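Local atomic coordinates of glucokinase (Thermus thermophilus, PDB entry 3VOV), a protein that catalyses the ATP-dependent phosphorylation of hexoses, probably including glucose, and belongs to the ROK family of sugar kinases. Residues Leu157-Leu163 against Glu174-Leu180; Leu229-Lys234 against Tyr263-Leu267; Ser126-Val132 against Pro238-Gly244. All coordinates share one frame; numbering follows the deposited sequence.

Interaction 1: residues Leu157-Leu163 against Glu174-Leu180; sequences LGHLTLL and EGCLEAL. With ZN (zinc ion), chain G.
His159 and Cys176 meet through a shared zinc ion. The imidazole binds it with ND1 at 2.2 Å and the thiolate with SG at 2.4 Å from the metal; Cys169 and Cys171 complete the four-ligand site. CG of His159 (chi1 -60°) and SG of Cys176 (chi1 -72°) both lie anti to their carbonyl carbons, which turns ND1 and SG onto the same metal. SG comes to the edge of the imidazole rather than over its face. On the ring's CE1 side lies Glu178, whose OE2 comes within 3.3 Å of His159 CE1 at the ring edge, with carboxylate and ring planes 78° apart. Its OE1 is hydrogen-bonded to the backbone N of Ile136. Trp270 of the second subunit also meets the His159 ring.

The next shell fixes the ligands through backbone. Glu178 N donates to Gly158 O over 2.8 Å, in the carbonyl plane, and Leu177 N donates to Leu160 O. Gly175 O is gripped twice, by Leu162 N and by Leu163 N. Glycine suits position 175: its phi is positive, and a CB would run into Leu163 O. A water joins Thr161 OG1 to Glu174 O, 2.7 Å from the latter. Away from the metal, leucines pack across the two segments: Leu162 CD1 lies 3.8 Å from Leu177 CD1, the two side chains running alongside each other, and Leu163 crosses Leu180 at about a right angle.

Cys176 occupies the N-cap of the helix that follows, a place where the helix dipole would probably favour a thiolate. The Cys-x-Cys and Gly-Cys-x-Glu pattern is the zinc motif of ROK proteins, and three cysteine sulfurs with one imidazole are consistent with a structural zinc, which joins the two segments through His159 and Cys176.

Interaction 2: residues Leu229-Lys234 against Tyr263-Leu267; sequences LASLVK and YRRYL
Ala230 on helix 212-236 presses against Tyr266, just past the end of helix 253-265, where two helices pack in the C-terminal domain of this actin-like ATPase fold. The tight part centres on the small methyl: Ala230 CB lies 3.4 Å from Tyr266 CB, and Leu267 CG also touches it. Alanine suits this place because the two backbones come close, with the CA atoms of Ala230 and Tyr263 5.3 Å apart.

Tyr263 belongs to the same packed side. Its ring is carried toward helix 212-236 by a chi1 of 177°, which puts CG opposite the backbone N and Ala230 N at the ring edge, while Leu267 CD1, from the same segment, covers one face. Val233 CG2 lies 4.1 Å from Tyr263 CE1, and the phenol OH is hydrogen-bonded to Pro273 O. By contrast, the side of helix 253-265 bearing exposed Arg264 and partly exposed Arg265 turns away from helix 212-236.

Lysine closes the polar end. Bent at chi2 and chi4, its chain brings NZ to two carbonyls; Trp270 also makes a cation-pi contact with it. Lys234 NZ donates hydrogen bonds to Tyr266 O at 2.7 Å, nearly in line with that carbonyl, and to Ala230 O at 3.0 Å, from above the carbonyl plane.

Interaction 3: residues Ser126-Val132 against Pro238-Gly244; sequences SSLYLTV and PGVVVLG
Val242 N donates to Leu128 O at 2.7 Å, almost straight at 171°, the shortest of the bonds that join strands 127-132 and 240-244. The strands run parallel, 17° apart, so bonds pass back and forth: Leu130 N goes on to Val242 O, Gly244 N to Leu130 O, and Val132 N to Gly244 O.

Just before the first strand, Ser126 meets the turn at Gly239. Its OG sits between backbone N and carbonyl carbon (chi1 73°), where it accepts from Gly239 N at 3.1 Å; Ser126 O takes only a weak, bent bond from the same N-H. With an alanine here, Gly239 N would probably be left to that weak bond, and the turn less firmly held. Gly239 itself has no room for a CB beside Ser126 O.

On one face, Val242 CG1 reaches the edge of the Tyr129 ring, 3.7 Å from CD1, and Gly244 is spared a CB that would crowd the phenol oxygen. On the other, Leu130 CD2 and Leu243 CD1 lie side by side at 4.0 Å, apolar branched residues suited to a buried sheet beneath helix 212-236. Helices on both sides of a 3-2-1-4-5 sheet mark the actin-like ATPase superfamily, to which ROK kinases and hexokinases belong.

All three contacts are buried and all reach the second subunit, yet their chemistry follows their place. Interaction 3 lies nearest the chain's centre and is held by regular strand pairing; interaction 2, farther out, rests on apolar packing between helices plus one lysine; interaction 1 adds a metal to irregular backbone bonds, in a largely irregular loop region that leads into helix 177-181. They share apolar neighbours. Leu157 of interaction 1 packs on Leu128 and Leu130 of interaction 3 and on Leu232 of interaction 2, while Leu229 sits over Leu130 and Val241. Interaction 1 is nested within the chain span that interaction 3 closes, whereas interactions 2 and 3 interleave, helix 212-236 being followed after a short turn by strand 240-244.

Interaction 1: residues Leu157-Leu163 against Glu174-Leu180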
loop_
_atom_site.group_PDB
_atom_site.type_symbol
_atom_site.label_atom_id
_atom_site.label_comp_id
_atom_site.label_asym_id
_atom_site.label_seq_id
_atom_site.Cartn_x
_atom_site.Cartn_y
_atom_site.Cartn_z
ATOM N N LEU B 157 10.758 -12.205 12.803
ATOM C CA LEU B 157 9.662 -11.240 12.924
ATOM C C LEU B 157 9.919 -9.989 12.101
ATOM O O LEU B 157 8.987 -9.275 11.707
ATOM C CB LEU B 157 9.369 -10.932 14.419
ATOM C CG LEU B 157 9.016 -12.164 15.307
ATOM C CD1 LEU B 157 8.487 -11.770 16.703
ATOM C CD2 LEU B 157 7.984 -13.082 14.659
ATOM N N GLY B 158 11.188 -9.729 11.808
ATOM C CA GLY B 158 11.547 -8.589 10.968
ATOM C C GLY B 158 11.181 -8.773 9.502
ATOM O O GLY B 158 11.255 -7.818 8.754
ATOM N N HIS B 159 10.777 -9.982 9.084
ATOM C CA HIS B 159 10.606 -10.184 7.665
ATOM C C HIS B 159 9.175 -10.505 7.290
ATOM O O HIS B 159 8.909 -11.036 6.236
ATOM C CB HIS B 159 11.655 -11.171 7.143
ATOM C CG HIS B 159 13.038 -10.666 7.372
ATOM N ND1 HIS B 159 13.658 -9.777 6.518
ATOM C CD2 HIS B 159 13.875 -10.826 8.424
ATOM C CE1 HIS B 159 14.841 -9.448 7.011
ATOM N NE2 HIS B 159 14.991 -10.062 8.176
ATOM N N LEU B 160 8.244 -10.154 8.158
ATOM C CA LEU B 160 6.833 -10.205 7.758
ATOM C C LEU B 160 6.539 -9.056 6.815
ATOM O O LEU B 160 7.058 -7.956 6.991
ATOM C CB LEU B 160 5.921 -10.174 8.968
ATOM C CG LEU B 160 5.758 -11.587 9.577
ATOM C CD1 LEU B 160 6.744 -11.837 10.699
ATOM C CD2 LEU B 160 4.292 -11.752 10.047
ATOM N N THR B 161 5.730 -9.326 5.798
ATOM C CA THR B 161 5.493 -8.334 4.785
ATOM C C THR B 161 4.406 -7.354 5.305
ATOM O O THR B 161 3.271 -7.750 5.449
ATOM C CB THR B 161 5.016 -9.014 3.504
ATOM O OG1 THR B 161 6.010 -9.947 3.074
ATOM C CG2 THR B 161 4.761 -7.963 2.368
ATOM N N LEU B 162 4.738 -6.093 5.507
ATOM C CA LEU B 162 3.728 -5.126 5.894
ATOM C C LEU B 162 3.370 -4.177 4.769
ATOM O O LEU B 162 2.339 -3.519 4.837
ATOM C CB LEU B 162 4.241 -4.251 7.034
ATOM C CG LEU B 162 4.557 -4.975 8.337
ATOM C CD1 LEU B 162 4.963 -3.919 9.329
ATOM C CD2 LEU B 162 3.298 -5.767 8.808
ATOM N N LEU B 163 4.265 -4.009 3.801
ATOM C CA LEU B 163 3.946 -3.099 2.699
ATOM C C LEU B 163 4.338 -3.699 1.346
ATOM O O LEU B 163 5.450 -3.480 0.858
ATOM C CB LEU B 163 4.586 -1.695 2.927
ATOM C CG LEU B 163 4.248 -0.618 1.872
ATOM C CD1 LEU B 163 2.793 -0.089 2.049
ATOM C CD2 LEU B 163 5.240 0.533 1.915
ATOM N N GLU B 174 10.503 -7.364 -0.196
ATOM C CA GLU B 174 10.362 -5.899 -0.141
ATOM C C GLU B 174 9.234 -5.596 0.839
ATOM O O GLU B 174 8.345 -6.404 1.002
ATOM C CB GLU B 174 10.047 -5.331 -1.543
ATOM C CG GLU B 174 8.534 -5.092 -1.847
ATOM C CD GLU B 174 7.757 -6.371 -2.152
ATOM O OE1 GLU B 174 8.363 -7.467 -2.394
ATOM O OE2 GLU B 174 6.513 -6.278 -2.190
ATOM N N GLY B 175 9.275 -4.448 1.495
ATOM C CA GLY B 175 8.186 -4.089 2.392
ATOM C C GLY B 175 8.137 -4.850 3.701
ATOM O O GLY B 175 7.098 -4.836 4.367
ATOM N N CYS B 176 9.236 -5.559 4.040
ATOM C CA CYS B 176 9.395 -6.253 5.316
ATOM C C CYS B 176 9.413 -5.220 6.406
ATOM O O CYS B 176 9.871 -4.095 6.193
ATOM C CB CYS B 176 10.734 -7.026 5.324
ATOM S SG CYS B 176 10.682 -8.425 4.263
ATOM N N LEU B 177 8.988 -5.596 7.610
ATOM C CA LEU B 177 9.112 -4.682 8.728
ATOM C C LEU B 177 10.558 -4.151 8.841
ATOM O O LEU B 177 10.777 -2.944 9.030
ATOM C CB LEU B 177 8.673 -5.395 10.019
ATOM C CG LEU B 177 8.819 -4.642 11.339
ATOM C CD1 LEU B 177 8.149 -3.259 11.311
ATOM C CD2 LEU B 177 8.264 -5.518 12.517
ATOM N N GLU B 178 11.546 -5.050 8.695
ATOM C CA GLU B 178 12.943 -4.604 8.779
ATOM C C GLU B 178 13.235 -3.495 7.787
ATOM O O GLU B 178 13.848 -2.472 8.108
ATOM C CB GLU B 178 13.906 -5.770 8.495
ATOM C CG GLU B 178 15.353 -5.288 8.496
ATOM C CD GLU B 178 16.339 -6.442 8.636
ATOM O OE1 GLU B 178 16.565 -6.863 9.781
ATOM O OE2 GLU B 178 16.857 -6.935 7.605
ATOM N N ALA B 179 12.819 -3.721 6.561
ATOM C CA ALA B 179 13.162 -2.805 5.483
ATOM C C ALA B 179 12.395 -1.455 5.625
ATOM O O ALA B 179 12.695 -0.468 4.915
ATOM C CB ALA B 179 12.847 -3.449 4.157
ATOM N N LEU B 180 11.404 -1.427 6.515
ATOM C CA LEU B 180 10.615 -0.213 6.721
ATOM C C LEU B 180 11.076 0.598 7.899
ATOM O O LEU B 180 10.909 1.829 7.903
ATOM C CB LEU B 180 9.138 -0.572 6.974
ATOM C CG LEU B 180 8.407 -1.150 5.729
ATOM C CD1 LEU B 180 7.042 -1.715 6.196
ATOM C CD2 LEU B 180 8.234 -0.104 4.549
HETATM ZN ZN ZN G . 13.024 -9.026 4.569
HETATM O O HOH W 1 8.146 -8.663 2.469
#

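Interaction 2: residues Leu229-Lys234 against Tyr263-Leu267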
loop_
_atom_site.group_PDB
_atom_site.type_symbol
_atom_site.label_atom_id
_atom_site.label_comp_id
_atom_site.label_asym_id
_atom_site.label_seq_id
_atom_site.Cartn_x
_atom_site.Cartn_y
_atom_site.Cartn_z
ATOM N N LEU B 229 3.606 -5.409 15.087
ATOM C CA LEU B 229 3.377 -6.071 16.384
ATOM C C LEU B 229 1.888 -6.401 16.589
ATOM O O LEU B 229 1.550 -7.498 17.012
ATOM C CB LEU B 229 3.908 -5.194 17.512
ATOM C CG LEU B 229 5.453 -5.037 17.606
ATOM C CD1 LEU B 229 5.786 -3.996 18.677
ATOM C CD2 LEU B 229 6.140 -6.413 17.918
ATOM N N ALA B 230 0.993 -5.480 16.223
ATOM C CA ALA B 230 -0.454 -5.769 16.345
ATOM C C ALA B 230 -0.834 -6.966 15.473
ATOM O O ALA B 230 -1.669 -7.773 15.854
ATOM C CB ALA B 230 -1.304 -4.528 15.941
ATOM N N SER B 231 -0.255 -7.031 14.278
ATOM C CA SER B 231 -0.542 -8.081 13.307
ATOM C C SER B 231 -0.062 -9.450 13.859
ATOM O O SER B 231 -0.774 -10.482 13.816
ATOM C CB SER B 231 0.179 -7.714 11.997
ATOM O OG SER B 231 -0.464 -8.223 10.863
ATOM N N LEU B 232 1.126 -9.437 14.454
ATOM C CA LEU B 232 1.697 -10.621 15.143
ATOM C C LEU B 232 0.845 -11.095 16.314
ATOM O O LEU B 232 0.797 -12.274 16.609
ATOM C CB LEU B 232 3.153 -10.335 15.600
ATOM C CG LEU B 232 4.132 -10.311 14.400
ATOM C CD1 LEU B 232 5.486 -9.640 14.724
ATOM C CD2 LEU B 232 4.341 -11.763 13.851
ATOM N N VAL B 233 0.150 -10.183 16.980
ATOM C CA VAL B 233 -0.783 -10.581 18.045
ATOM C C VAL B 233 -1.908 -11.472 17.498
ATOM O O VAL B 233 -2.362 -12.397 18.170
ATOM C CB VAL B 233 -1.354 -9.345 18.760
ATOM C CG1 VAL B 233 -2.602 -9.727 19.649
ATOM C CG2 VAL B 233 -0.249 -8.697 19.598
ATOM N N LYS B 234 -2.331 -11.228 16.260
ATOM C CA LYS B 234 -3.410 -12.046 15.685
ATOM C C LYS B 234 -2.900 -13.475 15.434
ATOM O O LYS B 234 -3.648 -14.450 15.479
ATOM C CB LYS B 234 -3.886 -11.464 14.330
ATOM C CG LYS B 234 -4.145 -9.945 14.296
ATOM C CD LYS B 234 -5.213 -9.528 15.248
ATOM C CE LYS B 234 -5.609 -8.063 14.967
ATOM N NZ LYS B 234 -4.454 -7.095 14.835
ATOM N N TYR B 263 -0.195 0.563 17.404
ATOM C CA TYR B 263 -0.468 -0.774 17.983
ATOM C C TYR B 263 -1.916 -0.811 18.517
ATOM O O TYR B 263 -2.678 -1.742 18.231
ATOM C CB TYR B 263 0.580 -1.026 19.084
ATOM C CG TYR B 263 0.433 -2.331 19.880
ATOM C CD1 TYR B 263 0.868 -3.547 19.349
ATOM C CD2 TYR B 263 -0.080 -2.316 21.179
ATOM C CE1 TYR B 263 0.729 -4.748 20.082
ATOM C CE2 TYR B 263 -0.166 -3.464 21.930
ATOM C CZ TYR B 263 0.240 -4.670 21.383
ATOM O OH TYR B 263 0.123 -5.813 22.144
ATOM N N ARG B 264 -2.309 0.222 19.271
ATOM C CA ARG B 264 -3.691 0.286 19.764
ATOM C C ARG B 264 -4.720 0.406 18.636
ATOM O O ARG B 264 -5.723 -0.307 18.657
ATOM C CB ARG B 264 -3.845 1.435 20.731
ATOM C CG ARG B 264 -3.151 1.099 22.049
ATOM C CD ARG B 264 -3.362 2.229 23.033
ATOM N NE ARG B 264 -2.735 1.920 24.314
ATOM C CZ ARG B 264 -2.048 2.807 25.029
ATOM N NH1 ARG B 264 -1.868 4.041 24.551
ATOM N NH2 ARG B 264 -1.507 2.443 26.194
ATOM N N ARG B 265 -4.467 1.270 17.650
ATOM C CA ARG B 265 -5.362 1.344 16.477
ATOM C C ARG B 265 -5.499 0.025 15.699
ATOM O O ARG B 265 -6.530 -0.206 15.066
ATOM C CB ARG B 265 -4.902 2.413 15.469
ATOM C CG ARG B 265 -5.137 3.874 16.015
ATOM C CD ARG B 265 -4.981 4.907 14.886
ATOM N NE ARG B 265 -6.065 4.825 13.892
ATOM C CZ ARG B 265 -5.941 4.376 12.643
ATOM N NH1 ARG B 265 -4.757 3.928 12.176
ATOM N NH2 ARG B 265 -7.013 4.387 11.843
ATOM N N TYR B 266 -4.441 -0.789 15.664
ATOM C CA TYR B 266 -4.495 -2.089 14.935
ATOM C C TYR B 266 -4.899 -3.259 15.820
ATOM O O TYR B 266 -4.755 -4.467 15.426
ATOM C CB TYR B 266 -3.208 -2.339 14.122
ATOM C CG TYR B 266 -3.279 -1.531 12.810
ATOM C CD1 TYR B 266 -3.720 -2.126 11.616
ATOM C CD2 TYR B 266 -3.027 -0.177 12.809
ATOM C CE1 TYR B 266 -3.804 -1.378 10.416
ATOM C CE2 TYR B 266 -3.140 0.590 11.650
ATOM C CZ TYR B 266 -3.528 0.002 10.469
ATOM O OH TYR B 266 -3.592 0.777 9.320
ATOM N N LEU B 267 -5.431 -2.894 16.996
ATOM C CA LEU B 267 -6.057 -3.827 17.899
ATOM C C LEU B 267 -7.465 -3.366 18.344
ATOM O O LEU B 267 -8.036 -3.945 19.299
ATOM C CB LEU B 267 -5.135 -4.090 19.078
ATOM C CG LEU B 267 -3.890 -4.941 18.744
ATOM C CD1 LEU B 267 -2.846 -4.872 19.891
ATOM C CD2 LEU B 267 -4.344 -6.423 18.467
#

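Interaction 3: residues Ser126-Val132 against Pro238-Gly244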
loop_
_atom_site.group_PDB
_atom_site.type_symbol
_atom_site.label_atom_id
_atom_site.label_comp_id
_atom_site.label_asym_id
_atom_site.label_seq_id
_atom_site.Cartn_x
_atom_site.Cartn_y
_atom_site.Cartn_z
ATOM N N SER B 126 3.525 -17.155 27.548
ATOM C CA SER B 126 3.971 -16.901 26.181
ATOM C C SER B 126 4.284 -15.424 26.062
ATOM O O SER B 126 3.687 -14.575 26.758
ATOM C CB SER B 126 2.936 -17.368 25.124
ATOM O OG SER B 126 1.777 -16.514 25.071
ATOM N N SER B 127 5.254 -15.107 25.218
ATOM C CA SER B 127 5.508 -13.727 24.899
ATOM C C SER B 127 6.088 -13.599 23.488
ATOM O O SER B 127 6.491 -14.581 22.842
ATOM C CB SER B 127 6.409 -13.056 25.957
ATOM O OG SER B 127 7.668 -13.702 26.013
ATOM N N LEU B 128 6.153 -12.360 23.037
ATOM C CA LEU B 128 6.611 -12.066 21.709
ATOM C C LEU B 128 7.557 -10.900 21.876
ATOM O O LEU B 128 7.229 -9.926 22.541
ATOM C CB LEU B 128 5.374 -11.673 20.921
ATOM C CG LEU B 128 5.279 -11.202 19.497
ATOM C CD1 LEU B 128 6.331 -10.195 19.207
ATOM C CD2 LEU B 128 5.217 -12.357 18.494
ATOM N N TYR B 129 8.740 -11.019 21.300
ATOM C CA TYR B 129 9.787 -10.024 21.473
ATOM C C TYR B 129 10.282 -9.507 20.124
ATOM O O TYR B 129 10.511 -10.294 19.203
ATOM C CB TYR B 129 10.939 -10.690 22.207
ATOM C CG TYR B 129 12.196 -9.868 22.324
ATOM C CD1 TYR B 129 12.302 -8.901 23.290
ATOM C CD2 TYR B 129 13.297 -10.104 21.495
ATOM C CE1 TYR B 129 13.460 -8.139 23.433
ATOM C CE2 TYR B 129 14.474 -9.363 21.628
ATOM C CZ TYR B 129 14.538 -8.375 22.621
ATOM O OH TYR B 129 15.677 -7.627 22.820
ATOM N N LEU B 130 10.449 -8.194 20.019
ATOM C CA LEU B 130 10.995 -7.580 18.798
ATOM C C LEU B 130 12.126 -6.698 19.190
ATOM O O LEU B 130 12.042 -6.003 20.201
ATOM C CB LEU B 130 9.919 -6.725 18.115
ATOM C CG LEU B 130 10.231 -6.321 16.662
ATOM C CD1 LEU B 130 9.932 -7.498 15.753
ATOM C CD2 LEU B 130 9.393 -5.070 16.251
ATOM N N THR B 131 13.222 -6.776 18.455
ATOM C CA THR B 131 14.341 -5.880 18.720
ATOM C C THR B 131 14.594 -5.032 17.498
ATOM O O THR B 131 14.839 -5.562 16.409
ATOM C CB THR B 131 15.644 -6.654 19.168
ATOM O OG1 THR B 131 16.764 -5.766 19.147
ATOM C CG2 THR B 131 15.897 -7.843 18.287
ATOM N N VAL B 132 14.537 -3.712 17.694
ATOM C CA VAL B 132 14.868 -2.752 16.639
ATOM C C VAL B 132 16.259 -2.180 16.900
ATOM O O VAL B 132 16.487 -1.453 17.852
ATOM C CB VAL B 132 13.783 -1.607 16.557
ATOM C CG1 VAL B 132 14.023 -0.671 15.361
ATOM C CG2 VAL B 132 12.407 -2.231 16.446
ATOM N N PRO B 238 0.042 -13.500 22.276
ATOM C CA PRO B 238 1.008 -13.739 23.341
ATOM C C PRO B 238 0.548 -13.082 24.640
ATOM O O PRO B 238 -0.241 -12.140 24.601
ATOM C CB PRO B 238 2.255 -13.020 22.815
ATOM C CG PRO B 238 1.681 -11.839 22.045
ATOM C CD PRO B 238 0.487 -12.432 21.350
ATOM N N GLY B 239 1.033 -13.557 25.778
ATOM C CA GLY B 239 0.716 -12.935 27.069
ATOM C C GLY B 239 1.049 -11.444 27.028
ATOM O O GLY B 239 0.222 -10.600 27.361
ATOM N N VAL B 240 2.256 -11.140 26.558
ATOM C CA VAL B 240 2.830 -9.794 26.568
ATOM C C VAL B 240 3.659 -9.661 25.294
ATOM O O VAL B 240 4.229 -10.649 24.790
ATOM C CB VAL B 240 3.727 -9.602 27.863
ATOM C CG1 VAL B 240 4.742 -8.507 27.738
ATOM C CG2 VAL B 240 2.824 -9.322 29.105
ATOM N N VAL B 241 3.741 -8.430 24.802
ATOM C CA VAL B 241 4.664 -8.071 23.735
ATOM C C VAL B 241 5.815 -7.258 24.329
ATOM O O VAL B 241 5.589 -6.265 25.063
ATOM C CB VAL B 241 3.936 -7.278 22.641
ATOM C CG1 VAL B 241 4.925 -6.806 21.568
ATOM C CG2 VAL B 241 2.822 -8.148 22.045
ATOM N N VAL B 242 7.047 -7.646 24.017
ATOM C CA VAL B 242 8.219 -6.924 24.547
ATOM C C VAL B 242 8.976 -6.277 23.393
ATOM O O VAL B 242 9.241 -6.944 22.383
ATOM C CB VAL B 242 9.184 -7.889 25.316
ATOM C CG1 VAL B 242 10.414 -7.118 25.925
ATOM C CG2 VAL B 242 8.449 -8.638 26.418
ATOM N N LEU B 243 9.302 -4.990 23.532
ATOM C CA LEU B 243 10.058 -4.281 22.502
ATOM C C LEU B 243 11.393 -3.801 23.052
ATOM O O LEU B 243 11.453 -3.066 24.051
ATOM C CB LEU B 243 9.256 -3.078 21.951
ATOM C CG LEU B 243 9.895 -2.198 20.866
ATOM C CD1 LEU B 243 10.139 -2.999 19.595
ATOM C CD2 LEU B 243 8.996 -0.983 20.546
ATOM N N GLY B 244 12.467 -4.216 22.388
ATOM C CA GLY B 244 13.804 -3.781 22.765
ATOM C C GLY B 244 14.617 -3.332 21.570
ATOM O O GLY B 244 14.076 -2.957 20.515
#